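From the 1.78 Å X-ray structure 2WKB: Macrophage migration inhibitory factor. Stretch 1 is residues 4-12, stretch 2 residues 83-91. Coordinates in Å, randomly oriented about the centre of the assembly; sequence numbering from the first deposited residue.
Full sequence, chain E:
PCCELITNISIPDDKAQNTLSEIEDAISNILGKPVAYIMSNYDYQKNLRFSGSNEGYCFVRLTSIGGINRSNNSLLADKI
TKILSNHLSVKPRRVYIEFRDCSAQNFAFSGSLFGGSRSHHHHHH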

# COMPACT_ATOMS: atom_id res chain seq x y z
N GLU E 4 4.38 -5.81 -6.43
CA GLU E 4 3.67 -6.35 -5.29
C GLU E 4 2.50 -7.21 -5.72
O GLU E 4 1.67 -6.78 -6.49
N LEU E 5 2.45 -8.40 -5.14
CA LEU E 5 1.34 -9.33 -5.35
C LEU E 5 0.47 -9.18 -4.11
O LEU E 5 0.86 -9.60 -3.01
N ILE E 6 -0.72 -8.63 -4.32
CA ILE E 6 -1.62 -8.40 -3.23
C ILE E 6 -2.78 -9.35 -3.47
O ILE E 6 -3.45 -9.33 -4.54
N THR E 7 -2.98 -10.29 -2.52
CA THR E 7 -3.87 -11.42 -2.87
C THR E 7 -4.53 -11.99 -1.59
O THR E 7 -3.94 -11.92 -0.54
N ASN E 8 -5.74 -12.56 -1.73
CA ASN E 8 -6.39 -13.26 -0.62
C ASN E 8 -6.02 -14.76 -0.67
O ASN E 8 -6.66 -15.60 0.03
N ILE E 9 -5.15 -15.13 -1.59
CA ILE E 9 -4.73 -16.55 -1.69
C ILE E 9 -3.61 -16.85 -0.73
O ILE E 9 -2.57 -16.23 -0.76
N SER E 10 -3.80 -17.87 0.12
CA SER E 10 -2.83 -18.21 1.19
C SER E 10 -1.77 -19.23 0.73
O SER E 10 -2.11 -20.39 0.33
N ILE E 11 -0.49 -18.85 0.75
CA ILE E 11 0.58 -19.78 0.35
C ILE E 11 1.73 -19.68 1.36
O ILE E 11 1.96 -18.63 1.99
N PRO E 12 2.50 -20.76 1.48
CA PRO E 12 3.58 -20.70 2.43
C PRO E 12 4.71 -19.78 1.97
O PRO E 12 4.84 -19.51 0.76
N ILE E 83 2.36 -17.28 -14.68
CA ILE E 83 3.00 -17.64 -13.43
C ILE E 83 1.99 -17.77 -12.26
O ILE E 83 2.01 -18.76 -11.46
N LEU E 84 1.10 -16.80 -12.10
CA LEU E 84 0.20 -16.92 -10.94
C LEU E 84 -0.88 -18.02 -11.12
O LEU E 84 -1.27 -18.70 -10.14
N SER E 85 -1.41 -18.17 -12.32
CA SER E 85 -2.41 -19.19 -12.50
C SER E 85 -1.75 -20.59 -12.31
O SER E 85 -2.39 -21.51 -11.78
N ASN E 86 -0.47 -20.72 -12.66
CA ASN E 86 0.31 -21.93 -12.36
C ASN E 86 0.51 -22.13 -10.86
O ASN E 86 0.02 -23.14 -10.28
N HIS E 87 1.17 -21.20 -10.19
CA HIS E 87 1.53 -21.38 -8.79
C HIS E 87 0.38 -21.25 -7.77
O HIS E 87 0.38 -21.90 -6.71
N LEU E 88 -0.59 -20.37 -8.06
CA LEU E 88 -1.62 -20.05 -7.07
C LEU E 88 -2.98 -20.58 -7.41
O LEU E 88 -3.92 -20.39 -6.62
N SER E 89 -3.05 -21.22 -8.56
CA SER E 89 -4.27 -21.70 -9.23
C SER E 89 -5.38 -20.68 -9.26
O SER E 89 -6.55 -21.03 -9.13
N VAL E 90 -5.03 -19.39 -9.35
CA VAL E 90 -6.07 -18.37 -9.50
C VAL E 90 -6.58 -18.43 -10.97
O VAL E 90 -5.80 -18.75 -11.89
N LYS E 91 -7.87 -18.17 -11.18
CA LYS E 91 -8.44 -17.98 -12.52
C LYS E 91 -7.82 -16.71 -13.16
O LYS E 91 -7.79 -15.65 -12.51

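The contact between the strand and following loop of residues 4-12 and the helical segment and turn of residues 83-91 is small, and its side-chain packing is apolar; it buries 305 Å² when both sides are summed. No hydrogen bond crosses it. Its shape is that of a single large bump, Leu88, received by a hollow whose walls are Leu5, Ile9 and Ile11.

Leu88 contributes more covered area, 97 Å², than any other residue here. Its CA-to-CB bond points toward the first stretch, and with chi1 at -81° (m) and chi2 at 53° (p) its two methyl groups spread apart among the three walls. CD1 meets the tip of Ile11, with CD1 of Ile11 4.0 Å from CD1 of Leu88. CD2 lies on the side of Leu5, where CD2 of Leu5 is 4.2 Å from CD2 of Leu88. The fork of the side chain is met by Ile9, whose CG2 approaches CG of Leu88 at 4.1 Å. Leu88 is thus met at CG and at both methyls by aliphatic side chains of the first stretch.

Ile9 is the main counterpart from the first stretch, with 65 Å² covered. The backbones come near each other here, the CA atoms of Ile9 and Leu88 being 7.1 Å apart. Ile9 points toward the second stretch in the m, t rotamer (-65°, 174°), which extends the CG1-CD1 arm while CG2 branches off to the fork of Leu88. The arm reaches the backbone of Leu88 and the side chain of Val90: CD1 of Ile9 lies 3.7 Å from CB of Val90 and 3.8 Å from the carbonyl O of Leu88, the latter a plain van der Waals contact. Val90, chi1 at 59° (p), also points toward the first stretch. Between Leu88 and Val90 the chain passes through Ser89, which has positive phi; its CA-to-CB bond points sideways and its side chain makes no contact.

At the strand end of the contact, the CA atoms of Leu5 and Leu84 stand 9.5 Å apart, and two leucine side chains span the gap. Leu5 (t, p; 170°, 49°) and Leu84 (m, t; -62°, 172°) both point inward and meet tip to tip, with CD2 of Leu5 3.8 Å from CD2 of Leu84. The same Leu5 methyl touches Leu88, so it fits against two leucines one helical turn apart. That spacing is held by the backbone hydrogen bond from N of Leu88 to O of Leu84, at 2.8 Å.

Ile11 completes the hollow. Its p, t conformation (53°, 179°) carries CD1 to Leu88, while the intervening Ser10 points away.

No polar group bridges the two stretches. Thr7 is buried and points toward the second stretch, just beyond contact range; its OG1 accepts a hydrogen bond from the backbone N of Ile9 at 3.1 Å, with a favourable angle of 161°, tying the Thr7 side chain to the backbone of Ile9. His87 starts sideways and its end leads away; its NE2 is hydrogen-bonded elsewhere in the structure.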

# COMPACT_ATOMS: atom_id res chain seq x y z
CB GLU E 4 3.21 -5.28 -4.34
CG GLU E 4 2.38 -4.15 -4.81
CD GLU E 4 2.38 -2.92 -3.84
OE1 GLU E 4 2.18 -3.11 -2.58
OE2 GLU E 4 2.57 -1.78 -4.34
CB LEU E 5 1.92 -10.74 -5.39
CG LEU E 5 0.99 -11.94 -5.37
CD1 LEU E 5 -0.13 -11.78 -6.42
CD2 LEU E 5 1.87 -13.28 -5.62
CB ILE E 6 -2.12 -6.94 -3.28
CG1 ILE E 6 -0.94 -6.00 -2.99
CG2 ILE E 6 -3.23 -6.74 -2.25
CD1 ILE E 6 -1.21 -4.61 -3.46
CB THR E 7 -3.09 -12.60 -3.60
OG1 THR E 7 -4.03 -13.57 -3.96
CG2 THR E 7 -1.92 -13.21 -2.77
CB ASN E 8 -7.94 -13.07 -0.66
CG ASN E 8 -8.52 -13.41 -2.03
OD1 ASN E 8 -7.93 -14.18 -2.76
ND2 ASN E 8 -9.64 -12.80 -2.38
CB ILE E 9 -4.40 -16.95 -3.13
CG1 ILE E 9 -5.68 -16.86 -3.96
CG2 ILE E 9 -3.73 -18.39 -3.12
CD1 ILE E 9 -5.42 -17.09 -5.41
CB SER E 10 -3.65 -18.87 2.36
OG SER E 10 -2.74 -19.23 3.44
CB ILE E 11 1.17 -19.53 -1.04
CG1 ILE E 11 1.60 -18.07 -1.11
CG2 ILE E 11 0.16 -19.93 -2.14
CD1 ILE E 11 2.25 -17.73 -2.49
CB PRO E 12 4.13 -22.16 2.50
CG PRO E 12 3.22 -23.01 1.64
CD PRO E 12 2.34 -22.08 0.81
CB ILE E 83 4.10 -16.62 -13.04
CG1 ILE E 83 5.28 -16.70 -14.04
CG2 ILE E 83 4.55 -16.83 -11.56
CD1 ILE E 83 6.26 -15.46 -13.94
CB LEU E 84 -0.54 -15.59 -10.72
CG LEU E 84 0.38 -14.44 -10.41
CD1 LEU E 84 -0.47 -13.16 -10.40
CD2 LEU E 84 1.05 -14.63 -9.04
CB SER E 85 -3.13 -19.05 -13.84
OG SER E 85 -2.23 -19.31 -14.85
CB ASN E 86 1.64 -21.98 -13.19
CG ASN E 86 2.52 -23.22 -12.86
OD1 ASN E 86 1.99 -24.30 -12.59
ND2 ASN E 86 3.86 -23.05 -12.88
CB HIS E 87 2.68 -20.43 -8.39
CG HIS E 87 4.00 -20.78 -8.99
ND1 HIS E 87 4.73 -21.88 -8.59
CD2 HIS E 87 4.71 -20.21 -10.00
CE1 HIS E 87 5.83 -21.97 -9.32
NE2 HIS E 87 5.84 -20.96 -10.18
CB LEU E 88 -1.74 -18.55 -6.85
CG LEU E 88 -0.70 -17.91 -5.88
CD1 LEU E 88 0.75 -18.20 -6.19
CD2 LEU E 88 -0.95 -16.42 -5.93
CB SER E 89 -4.80 -22.99 -8.60
OG SER E 89 -3.74 -23.81 -8.14
CB VAL E 90 -5.47 -17.00 -9.15
CG1 VAL E 90 -4.30 -16.72 -10.09
CG2 VAL E 90 -6.51 -15.86 -9.24
CB LYS E 91 -9.93 -17.67 -12.40
CG LYS E 91 -10.83 -18.83 -11.98
CD LYS E 91 -12.22 -18.26 -11.67
CE LYS E 91 -12.98 -19.15 -10.69
NZ LYS E 91 -13.36 -20.42 -11.31